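PDB 3C18: nucleotidyltransferase-like protein from Exiguobacterium sibiricum, which is of unproven function but probably transfers nucleotidyl groups to an acceptor. Local coordinates for residues A[4-9]-A[38-43]; A[11-16]-A[56-61]; A[23-28]-A[32-37]; A[73-78]-A[85-90]. All coordinates share one frame; numbering follows the deposited sequence.

Interaction 1: residues A[4-9]-A[38-43]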
# COMPACT_ATOMS: atom_id res chain seq x y z
N GLN A 4 1.72 4.15 -37.26
CA GLN A 4 1.36 5.16 -38.25
C GLN A 4 0.35 6.11 -37.64
O GLN A 4 0.43 7.31 -37.86
CB GLN A 4 0.81 4.51 -39.53
N ALA A 5 -0.57 5.58 -36.85
CA ALA A 5 -1.70 6.38 -36.31
C ALA A 5 -1.30 7.28 -35.13
O ALA A 5 -2.04 8.20 -34.76
CB ALA A 5 -2.86 5.47 -35.89
N THR A 6 -0.13 7.01 -34.56
CA THR A 6 0.35 7.79 -33.39
C THR A 6 1.69 8.50 -33.63
O THR A 6 2.27 9.11 -32.73
CB THR A 6 0.52 6.91 -32.13
OG1 THR A 6 1.56 5.96 -32.34
CG2 THR A 6 -0.76 6.17 -31.79
N ARG A 7 2.15 8.41 -34.87
CA ARG A 7 3.48 8.91 -35.21
C ARG A 7 3.70 10.36 -34.81
O ARG A 7 4.78 10.74 -34.35
CB ARG A 7 3.75 8.75 -36.71
CG ARG A 7 5.20 8.95 -37.11
CD ARG A 7 5.37 8.72 -38.59
NE ARG A 7 5.04 7.36 -38.97
CZ ARG A 7 4.87 6.95 -40.23
NH1 ARG A 7 5.00 7.81 -41.22
NH2 ARG A 7 4.57 5.69 -40.49
N THR A 8 2.65 11.15 -34.97
CA THR A 8 2.72 12.59 -34.69
C THR A 8 2.88 12.83 -33.20
O THR A 8 3.34 13.90 -32.76
CB THR A 8 1.47 13.32 -35.21
OG1 THR A 8 1.45 13.26 -36.64
CG2 THR A 8 1.45 14.76 -34.77
N ILE A 9 2.52 11.82 -32.42
CA ILE A 9 2.61 11.93 -30.96
C ILE A 9 3.93 11.35 -30.44
O ILE A 9 4.59 11.96 -29.64
CB ILE A 9 1.42 11.23 -30.24
CG1 ILE A 9 0.10 11.91 -30.61
CG2 ILE A 9 1.63 11.26 -28.70
CD1 ILE A 9 -1.13 11.37 -29.90
N PHE A 38 -9.37 4.78 -23.19
CA PHE A 38 -8.96 5.38 -24.47
C PHE A 38 -8.77 4.29 -25.51
O PHE A 38 -8.98 3.11 -25.22
CB PHE A 38 -7.69 6.22 -24.31
CG PHE A 38 -7.95 7.61 -23.82
CD1 PHE A 38 -9.19 7.96 -23.34
CD2 PHE A 38 -6.97 8.56 -23.84
CE1 PHE A 38 -9.44 9.24 -22.90
CE2 PHE A 38 -7.23 9.83 -23.40
CZ PHE A 38 -8.46 10.17 -22.91
N ASP A 39 -8.33 4.69 -26.70
CA ASP A 39 -8.27 3.81 -27.88
C ASP A 39 -6.93 3.13 -28.01
O ASP A 39 -6.83 2.00 -28.49
CB ASP A 39 -8.51 4.62 -29.18
CG ASP A 39 -9.87 5.28 -29.22
OD1 ASP A 39 -10.85 4.61 -28.88
OD2 ASP A 39 -9.97 6.48 -29.58
N VAL A 40 -5.89 3.87 -27.66
CA VAL A 40 -4.53 3.37 -27.71
C VAL A 40 -3.77 3.90 -26.52
O VAL A 40 -3.90 5.06 -26.17
CB VAL A 40 -3.78 3.78 -29.01
CG1 VAL A 40 -2.31 3.39 -28.93
CG2 VAL A 40 -4.44 3.13 -30.21
N LEU A 41 -3.02 3.02 -25.89
CA LEU A 41 -2.15 3.42 -24.78
C LEU A 41 -0.71 3.27 -25.26
O LEU A 41 -0.31 2.27 -25.81
CB LEU A 41 -2.40 2.59 -23.52
CG LEU A 41 -1.69 3.10 -22.25
CD1 LEU A 41 -2.55 3.01 -21.05
CD2 LEU A 41 -0.37 2.42 -22.00
N LEU A 42 0.03 4.34 -25.09
CA LEU A 42 1.43 4.33 -25.43
C LEU A 42 2.22 4.33 -24.14
O LEU A 42 1.97 5.12 -23.25
CB LEU A 42 1.81 5.57 -26.23
CG LEU A 42 1.37 5.69 -27.67
CD1 LEU A 42 1.67 7.11 -28.18
CD2 LEU A 42 2.06 4.64 -28.53
N LEU A 43 3.19 3.45 -24.07
CA LEU A 43 4.08 3.34 -22.92
C LEU A 43 5.47 3.69 -23.36
O LEU A 43 6.09 3.00 -24.17
CB LEU A 43 4.05 1.93 -22.31
CG LEU A 43 5.11 1.66 -21.23
CD1 LEU A 43 4.77 2.44 -19.93
CD2 LEU A 43 5.24 0.16 -20.98

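Interaction 2: residues A[11-16]-A[56-61]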
# COMPACT_ATOMS: atom_id res chain seq x y z
N SER A 11 6.76 10.48 -32.03
CA SER A 11 8.03 10.74 -32.76
C SER A 11 9.01 11.57 -31.96
O SER A 11 10.19 11.29 -31.96
CB SER A 11 7.80 11.37 -34.15
OG SER A 11 7.51 10.35 -35.10
N GLU A 12 8.51 12.55 -31.24
CA GLU A 12 9.39 13.49 -30.52
C GLU A 12 10.08 12.73 -29.36
O GLU A 12 11.19 13.07 -28.94
CB GLU A 12 8.59 14.71 -30.02
N TYR A 13 9.42 11.66 -28.90
CA TYR A 13 9.91 10.82 -27.80
C TYR A 13 11.02 9.92 -28.27
O TYR A 13 12.05 9.78 -27.60
CB TYR A 13 8.78 10.01 -27.14
CG TYR A 13 7.82 10.89 -26.34
CD1 TYR A 13 8.08 11.20 -25.02
CD2 TYR A 13 6.68 11.44 -26.92
CE1 TYR A 13 7.19 12.02 -24.28
CE2 TYR A 13 5.80 12.24 -26.21
CZ TYR A 13 6.06 12.54 -24.88
OH TYR A 13 5.21 13.38 -24.18
N ALA A 14 10.82 9.34 -29.44
CA ALA A 14 11.82 8.48 -30.03
C ALA A 14 13.07 9.28 -30.29
O ALA A 14 14.18 8.75 -30.26
CB ALA A 14 11.32 7.84 -31.33
N ALA A 15 12.90 10.57 -30.49
CA ALA A 15 14.03 11.47 -30.83
C ALA A 15 14.88 11.79 -29.60
O ALA A 15 16.09 12.00 -29.69
CB ALA A 15 13.54 12.77 -31.47
N TYR A 16 14.23 11.86 -28.45
CA TYR A 16 14.92 12.16 -27.19
C TYR A 16 15.79 10.95 -26.88
O TYR A 16 15.30 9.81 -26.80
CB TYR A 16 13.95 12.42 -26.06
CG TYR A 16 14.60 12.80 -24.75
CD1 TYR A 16 15.37 13.94 -24.62
CD2 TYR A 16 14.38 12.05 -23.62
CE1 TYR A 16 15.92 14.30 -23.39
CE2 TYR A 16 14.91 12.40 -22.40
CZ TYR A 16 15.68 13.52 -22.29
OH TYR A 16 16.21 13.83 -21.06
N LYS A 56 -0.09 11.64 -19.94
CA LYS A 56 -0.55 12.69 -20.86
C LYS A 56 -1.68 12.09 -21.71
O LYS A 56 -1.65 10.93 -22.03
CB LYS A 56 0.61 13.12 -21.76
CG LYS A 56 1.89 13.47 -21.01
CD LYS A 56 2.99 13.97 -21.94
CE LYS A 56 4.35 14.11 -21.21
NZ LYS A 56 5.40 14.95 -21.91
N HIS A 57 -2.68 12.91 -22.01
CA HIS A 57 -3.87 12.50 -22.81
C HIS A 57 -4.03 13.36 -24.05
O HIS A 57 -4.07 14.57 -23.97
CB HIS A 57 -5.17 12.63 -22.01
CG HIS A 57 -5.36 11.57 -20.98
ND1 HIS A 57 -6.35 11.63 -20.01
CD2 HIS A 57 -4.66 10.44 -20.72
CE1 HIS A 57 -6.27 10.57 -19.24
NE2 HIS A 57 -5.27 9.82 -19.66
N TYR A 58 -4.18 12.68 -25.17
CA TYR A 58 -4.29 13.28 -26.48
C TYR A 58 -5.47 12.76 -27.29
O TYR A 58 -5.95 11.65 -27.08
CB TYR A 58 -3.05 12.91 -27.31
CG TYR A 58 -1.74 13.32 -26.70
CD1 TYR A 58 -1.28 14.64 -26.80
CD2 TYR A 58 -0.93 12.39 -26.04
CE1 TYR A 58 -0.08 15.01 -26.25
CE2 TYR A 58 0.28 12.76 -25.49
CZ TYR A 58 0.68 14.06 -25.59
OH TYR A 58 1.88 14.43 -25.05
N ARG A 59 -5.92 13.57 -28.23
CA ARG A 59 -6.78 13.09 -29.34
C ARG A 59 -6.13 13.50 -30.66
O ARG A 59 -5.73 14.65 -30.86
CB ARG A 59 -8.23 13.58 -29.27
CG ARG A 59 -9.14 12.78 -30.22
CD ARG A 59 -10.59 13.14 -30.04
NE ARG A 59 -10.87 14.50 -30.43
CZ ARG A 59 -12.03 15.10 -30.24
NH1 ARG A 59 -13.02 14.46 -29.66
NH2 ARG A 59 -12.20 16.35 -30.61
N LEU A 60 -5.92 12.52 -31.51
CA LEU A 60 -5.33 12.78 -32.81
C LEU A 60 -6.33 12.31 -33.84
O LEU A 60 -6.52 11.11 -34.09
CB LEU A 60 -3.96 12.12 -33.00
CG LEU A 60 -3.37 12.44 -34.38
CD1 LEU A 60 -3.39 13.94 -34.70
CD2 LEU A 60 -1.98 11.86 -34.52
N ASN A 61 -6.97 13.33 -34.41
CA ASN A 61 -8.06 13.14 -35.32
C ASN A 61 -9.21 12.61 -34.50
O ASN A 61 -9.87 13.34 -33.75
CB ASN A 61 -7.66 12.23 -36.47
CG ASN A 61 -6.59 12.90 -37.37
OD1 ASN A 61 -6.57 14.14 -37.52
ND2 ASN A 61 -5.70 12.10 -37.95

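Interaction 3: residues A[23-28]-A[32-37]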
# COMPACT_ATOMS: atom_id res chain seq x y z
N ILE A 23 5.99 1.35 -26.53
CA ILE A 23 5.06 0.25 -26.72
C ILE A 23 3.67 0.79 -26.96
O ILE A 23 3.27 1.76 -26.33
CB ILE A 23 5.02 -0.65 -25.44
CG1 ILE A 23 6.11 -1.71 -25.50
CG2 ILE A 23 3.67 -1.30 -25.27
CD1 ILE A 23 5.74 -2.95 -26.28
N ALA A 24 2.95 0.15 -27.87
CA ALA A 24 1.57 0.51 -28.15
C ALA A 24 0.61 -0.66 -27.85
O ALA A 24 0.86 -1.81 -28.21
CB ALA A 24 1.43 1.02 -29.58
N VAL A 25 -0.47 -0.33 -27.16
CA VAL A 25 -1.50 -1.27 -26.78
C VAL A 25 -2.86 -0.74 -27.20
O VAL A 25 -3.27 0.35 -26.82
CB VAL A 25 -1.54 -1.43 -25.25
CG1 VAL A 25 -2.49 -2.57 -24.83
CG2 VAL A 25 -0.14 -1.63 -24.71
N GLU A 26 -3.57 -1.55 -27.96
CA GLU A 26 -4.90 -1.20 -28.45
C GLU A 26 -5.97 -1.70 -27.51
O GLU A 26 -5.85 -2.77 -26.91
CB GLU A 26 -5.12 -1.81 -29.82
CG GLU A 26 -6.42 -1.40 -30.47
CD GLU A 26 -6.50 -1.86 -31.91
OE1 GLU A 26 -5.98 -2.96 -32.20
OE2 GLU A 26 -7.08 -1.13 -32.74
N LYS A 27 -7.03 -0.92 -27.40
CA LYS A 27 -8.17 -1.34 -26.60
C LYS A 27 -8.75 -2.64 -27.15
O LYS A 27 -8.72 -2.90 -28.35
CB LYS A 27 -9.25 -0.27 -26.57
CG LYS A 27 -9.92 -0.03 -27.89
CD LYS A 27 -11.09 0.89 -27.69
CE LYS A 27 -11.76 1.21 -29.00
NZ LYS A 27 -12.97 1.99 -28.70
N ARG A 28 -9.26 -3.45 -26.24
CA ARG A 28 -9.79 -4.78 -26.59
C ARG A 28 -11.31 -4.75 -26.64
O ARG A 28 -11.98 -5.67 -27.13
CB ARG A 28 -9.34 -5.81 -25.55
CG ARG A 28 -7.81 -5.93 -25.45
CD ARG A 28 -7.42 -6.63 -24.17
NE ARG A 28 -8.02 -5.97 -23.03
CZ ARG A 28 -7.95 -6.41 -21.78
NH1 ARG A 28 -7.28 -7.52 -21.51
NH2 ARG A 28 -8.53 -5.72 -20.81
N ASP A 32 -12.08 0.14 -22.19
CA ASP A 32 -11.10 -0.82 -21.69
C ASP A 32 -10.22 -0.15 -20.65
O ASP A 32 -9.59 0.86 -20.90
CB ASP A 32 -10.24 -1.31 -22.85
CG ASP A 32 -9.45 -2.55 -22.51
OD1 ASP A 32 -9.51 -2.99 -21.36
OD2 ASP A 32 -8.77 -3.08 -23.41
N SER A 33 -10.23 -0.72 -19.45
CA SER A 33 -9.42 -0.19 -18.34
C SER A 33 -7.93 -0.34 -18.66
O SER A 33 -7.09 0.40 -18.17
CB SER A 33 -9.71 -0.95 -17.05
OG SER A 33 -9.47 -2.34 -17.26
N LEU A 34 -7.64 -1.29 -19.52
CA LEU A 34 -6.26 -1.59 -19.92
C LEU A 34 -5.59 -0.40 -20.60
O LEU A 34 -4.36 -0.21 -20.55
CB LEU A 34 -6.22 -2.78 -20.90
CG LEU A 34 -4.80 -3.24 -21.30
CD1 LEU A 34 -4.12 -3.95 -20.10
CD2 LEU A 34 -4.79 -4.14 -22.54
N THR A 35 -6.43 0.40 -21.24
CA THR A 35 -5.95 1.53 -22.05
C THR A 35 -6.56 2.84 -21.58
O THR A 35 -6.70 3.78 -22.36
CB THR A 35 -6.22 1.31 -23.56
OG1 THR A 35 -7.61 1.08 -23.78
CG2 THR A 35 -5.47 0.13 -24.08
N ASP A 36 -6.88 2.87 -20.30
CA ASP A 36 -7.39 4.07 -19.64
C ASP A 36 -8.68 4.59 -20.24
O ASP A 36 -8.96 5.78 -20.19
CB ASP A 36 -6.35 5.19 -19.73
CG ASP A 36 -5.26 5.08 -18.67
OD1 ASP A 36 -5.34 4.16 -17.86
OD2 ASP A 36 -4.35 5.94 -18.64
N GLN A 37 -9.46 3.68 -20.82
CA GLN A 37 -10.78 4.04 -21.43
C GLN A 37 -10.59 4.88 -22.68
O GLN A 37 -11.50 5.60 -23.14
CB GLN A 37 -11.70 4.76 -20.45
CG GLN A 37 -12.31 3.81 -19.39
CD GLN A 37 -11.40 3.60 -18.19
OE1 GLN A 37 -10.68 4.51 -17.79
NE2 GLN A 37 -11.42 2.41 -17.63

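Interaction 4: residues A[73-78]-A[85-90]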
# COMPACT_ATOMS: atom_id res chain seq x y z
N GLN A 73 13.77 2.70 -14.21
CA GLN A 73 14.08 2.15 -12.87
C GLN A 73 12.83 1.99 -12.07
O GLN A 73 12.74 1.16 -11.17
CB GLN A 73 15.05 3.07 -12.10
CG GLN A 73 16.41 3.21 -12.81
CD GLN A 73 17.43 4.03 -12.02
OE1 GLN A 73 17.15 4.49 -10.91
NE2 GLN A 73 18.62 4.21 -12.60
N VAL A 74 11.84 2.80 -12.42
CA VAL A 74 10.53 2.68 -11.80
C VAL A 74 9.80 1.44 -12.33
O VAL A 74 9.16 0.70 -11.59
CB VAL A 74 9.70 3.94 -12.02
CG1 VAL A 74 8.27 3.74 -11.57
CG2 VAL A 74 10.35 5.12 -11.25
N LEU A 75 9.92 1.23 -13.63
CA LEU A 75 9.29 0.09 -14.28
C LEU A 75 9.95 -1.19 -13.77
O LEU A 75 9.31 -2.22 -13.50
CB LEU A 75 9.46 0.15 -15.81
CG LEU A 75 8.82 -1.02 -16.57
CD1 LEU A 75 7.33 -1.16 -16.21
CD2 LEU A 75 9.04 -0.91 -18.08
N SER A 76 11.26 -1.13 -13.68
CA SER A 76 12.08 -2.30 -13.32
C SER A 76 11.61 -2.80 -11.97
O SER A 76 11.34 -3.97 -11.75
CB SER A 76 13.56 -1.90 -13.29
OG SER A 76 14.36 -2.89 -12.70
N ARG A 77 11.53 -1.87 -11.05
CA ARG A 77 11.06 -2.13 -9.71
C ARG A 77 9.65 -2.70 -9.69
O ARG A 77 9.38 -3.60 -8.93
CB ARG A 77 11.05 -0.86 -8.88
CG ARG A 77 10.59 -1.08 -7.47
CD ARG A 77 10.92 0.11 -6.59
NE ARG A 77 10.29 -0.05 -5.29
CZ ARG A 77 8.98 0.03 -5.09
NH1 ARG A 77 8.15 0.27 -6.10
NH2 ARG A 77 8.49 -0.15 -3.89
N TRP A 78 8.76 -2.16 -10.52
CA TRP A 78 7.39 -2.68 -10.57
C TRP A 78 7.42 -4.13 -10.96
O TRP A 78 6.64 -4.96 -10.48
CB TRP A 78 6.52 -1.98 -11.61
CG TRP A 78 6.07 -0.61 -11.24
CD1 TRP A 78 6.01 -0.09 -10.00
CD2 TRP A 78 5.54 0.40 -12.13
NE1 TRP A 78 5.53 1.19 -10.04
CE2 TRP A 78 5.21 1.51 -11.33
CE3 TRP A 78 5.29 0.45 -13.51
CZ2 TRP A 78 4.67 2.69 -11.86
CZ3 TRP A 78 4.75 1.62 -14.04
CH2 TRP A 78 4.45 2.73 -13.21
N ARG A 85 0.32 -5.14 -12.50
CA ARG A 85 -0.10 -6.18 -13.42
C ARG A 85 -0.36 -5.66 -14.82
O ARG A 85 -0.08 -6.33 -15.81
CB ARG A 85 -1.32 -6.95 -12.87
CG ARG A 85 -0.97 -7.83 -11.61
CD ARG A 85 0.32 -8.72 -11.84
NE ARG A 85 0.04 -9.81 -12.78
CZ ARG A 85 0.96 -10.63 -13.28
NH1 ARG A 85 2.22 -10.50 -12.93
NH2 ARG A 85 0.61 -11.57 -14.14
N ARG A 86 -0.88 -4.45 -14.89
CA ARG A 86 -1.15 -3.83 -16.21
C ARG A 86 0.12 -3.66 -16.98
O ARG A 86 0.18 -3.94 -18.16
CB ARG A 86 -1.78 -2.44 -16.13
CG ARG A 86 -3.24 -2.45 -16.21
CD ARG A 86 -3.77 -1.12 -16.75
NE ARG A 86 -3.15 0.03 -16.09
CZ ARG A 86 -3.51 1.29 -16.27
NH1 ARG A 86 -4.50 1.58 -17.08
NH2 ARG A 86 -2.86 2.26 -15.61
N ALA A 87 1.15 -3.22 -16.29
CA ALA A 87 2.44 -2.95 -16.95
C ALA A 87 3.01 -4.23 -17.52
O ALA A 87 3.58 -4.23 -18.61
CB ALA A 87 3.43 -2.28 -16.02
N VAL A 88 2.85 -5.33 -16.80
CA VAL A 88 3.35 -6.62 -17.28
C VAL A 88 2.67 -6.92 -18.60
O VAL A 88 3.31 -7.29 -19.58
CB VAL A 88 3.12 -7.80 -16.28
CG1 VAL A 88 3.40 -9.13 -16.96
CG2 VAL A 88 3.98 -7.63 -15.05
N HIS A 89 1.37 -6.67 -18.61
CA HIS A 89 0.51 -6.93 -19.78
C HIS A 89 0.93 -6.05 -20.93
O HIS A 89 1.01 -6.49 -22.08
CB HIS A 89 -0.96 -6.64 -19.46
CG HIS A 89 -1.91 -7.05 -20.54
ND1 HIS A 89 -2.97 -7.90 -20.31
CD2 HIS A 89 -1.94 -6.77 -21.87
CE1 HIS A 89 -3.62 -8.11 -21.45
NE2 HIS A 89 -3.01 -7.43 -22.41
N TRP A 90 1.21 -4.79 -20.62
CA TRP A 90 1.58 -3.84 -21.64
C TRP A 90 2.85 -4.28 -22.34
O TRP A 90 2.95 -4.23 -23.57
CB TRP A 90 1.82 -2.43 -21.08
CG TRP A 90 0.59 -1.74 -20.61
CD1 TRP A 90 -0.68 -2.02 -20.98
CD2 TRP A 90 0.53 -0.62 -19.74
NE1 TRP A 90 -1.54 -1.17 -20.37
CE2 TRP A 90 -0.83 -0.29 -19.59
CE3 TRP A 90 1.48 0.14 -19.06
CZ2 TRP A 90 -1.27 0.77 -18.79
CZ3 TRP A 90 1.04 1.19 -18.24
CH2 TRP A 90 -0.31 1.50 -18.13

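Interaction 1: residues A[4-9]-A[38-43]
Leu-42 reaches out of its strand into the angle between Thr-6 and Ile-9 of the N-terminal helix. Its CB points toward the helix. CG lies anti to the carbonyl carbon (chi1 -73°), and from there the two methyls part. CD1 is the more engaged of the two. It comes within 4.1 Å of Thr-6 CB and also meets the side methyl of the isoleucine, with 4.2 Å from Leu-42 CD1 to Ile-9 CG2. CD2 turns to the hydroxyl of the threonine, so that Leu-42 CD2 stands 4.1 Å from Thr-6 OG1. Leucine and threonine therefore meet tip to tip, while Ile-9 crosses the leucine at a slant.

The hydroxyl does not look to the strand for a polar partner. Thr-6 OG1 is hydrogen-bonded to Met-2 O one turn back in the helix, which ties up its polar end in this buried place. The methyl branch of the threonine, Thr-6 CG2, touches the valine, at 4.3 Å from Val-40 CG1.

No hydrogen bond crosses between the segments. Their axes pass at 10.8 Å and make an angle of 53°. Leu-42 also packs on Val-65 of the neighbouring strand 63-71, and Ile-9 on Tyr-58 of strand 53-60. Leu-41 and Leu-43 instead touch Trp-90 of helix 85-93. The arrangement is that of an alpha/beta domain in which helices flank a mixed sheet, here helix 2-15 lying against the sheet of the nucleotidyltransferase-like region.

Interaction 2: residues A[11-16]-A[56-61]
Tyr-13 and Lys-56 approach each other from opposite directions, and the phenol oxygen takes a hydrogen bond from the ammonium group. The distance from Lys-56 NZ to Tyr-13 OH is 2.8 Å. The nitrogen comes in at the edge of the ring, near its plane. The last methylenes of the lysine crowd the same oxygen, with Tyr-13 OH 3.2 Å from both Lys-56 CD and Lys-56 CE. The phenol oxygen thus lies beside the end of the lysine chain, which runs extended beyond CG (chi2 -177°).

A second tyrosine stands next to the pair. Tyr-58 OH is 3.6 Å from Tyr-13 OH, close but not a hydrogen bond. A phenylalanine in place of Tyr-13 would probably leave the lysine ammonium without this acceptor and free its tip to turn.

Further out, Leu-67 packs against both Tyr-13 and Tyr-58, and Val-44 also touches Tyr-13. The main chain of Tyr-13 is held too, since its carbonyl oxygen accepts from Thr-19 OG1. On the strand side, Lys-56 and Tyr-58 are paired through the backbone with Leu-67 and Val-65.

Helix 2-15 lies over the sheet here, with its last turns near strand 53-60. Residues 58-60 pair antiparallel with a strand of the second subunit, so the sheet runs on into the neighbouring chain.

Interaction 3: residues A[23-28]-A[32-37]
Asp-32 OD2 is gripped twice by Arg-28. The backbone Arg-28 N donates to Asp-32 OD2 at 2.9 Å, on the anti side. The side-chain Arg-28 NE donates to the same Asp-32 OD2 at 3.0 Å, on the syn side. The second carboxylate oxygen is also shared. Arg-28 NH2 gives a 3.0 Å bond to the syn lone pair of Asp-32 OD1, completing a side-on, two-nitrogen salt bridge. Guanidinium and carboxylate are nearly coplanar, with planes 8° apart. The bend at chi3 (-53°) turns the guanidinium toward the acid, whose OD2 is thereby met by both Arg-28 N and NE.

Asp-32 OD1 also accepts from Leu-34 N at 3.1 Å, from well above the carboxylate plane. This is an Asx turn, and it starts the short 3-10 segment 33-34. The turn belongs to the connection between strands 19-26 and 40-46. In polymerase beta-like nucleotidyltransferases the corresponding connection carries part of the active site, but no such role is established here. An alanine in place of Asp-32 is likely to leave the arginine charge without its mate and the backbone N of Arg-28 and Leu-34 without these acceptors.

Leu-34 CD2 lies over one face of the guanidinium, offset toward its rim. The same Leu-34 CD2 also meets the strand, 3.6 Å from Val-25 CG1. Thr-35 CG2 lies 3.5 Å from Val-25 O, while Thr-35 OG1 is hydrogen-bonded to Phe-38 O. Helix 85-93 closes over this side, with His-89 touching both Arg-28 and Leu-34.

Interaction 4: residues A[73-78]-A[85-90]
Trp-78 brings the six-membered part of its indole against the methyl of Ala-87. The nearest atoms are Trp-78 CE3 and Ala-87 CB, 4.1 Å apart, and the methyl meets the ring obliquely. Leu-75, one turn earlier in the same helix, reaches the same methyl. Its CG is anti to the backbone N (chi1 -180°), and this carries Leu-75 CD1 to 4.1 Å from Ala-87 CB. The alanine methyl is thus touched by a leucine methyl and by the indole at once. Its small size is consistent with the close backbones, 8.0 Å between Leu-75 CA and Ala-87 CA.

The contact is wholly apolar. Trp-78 is set in place by its own surroundings, for its ring meets Trp-53 edge-to-face and touches Val-70. On the other helix, Ala-87 N is hydrogen-bonded to Asn-84 OD1. Leu-75 goes on to pack against Ile-45, Tyr-103 and Leu-107.

Two consecutive short helices, 72-81 and 85-93, joined by a tight connection, thus pack against each other through a small residue beside the sheet of an alpha/beta domain.

From the N terminus, helix 2-15 supplies the first half of interactions 1 and 2, and strands 40-46 and 53-60 supply the second halves. Their segments alternate along the chain, so these two contacts cross. Both fix the helix on the sheet. Interaction 3 closes a short loop between strands 19-26 and 40-46 and is nested inside the loops closed by both. Interaction 4 follows in series and joins helices 72-81 and 85-93. It is tied back to interaction 3 by the salt bridge from Arg-86 to Asp-36 and by Trp-90, which also touches Leu-41 and Leu-43 of the strand used in interaction 1.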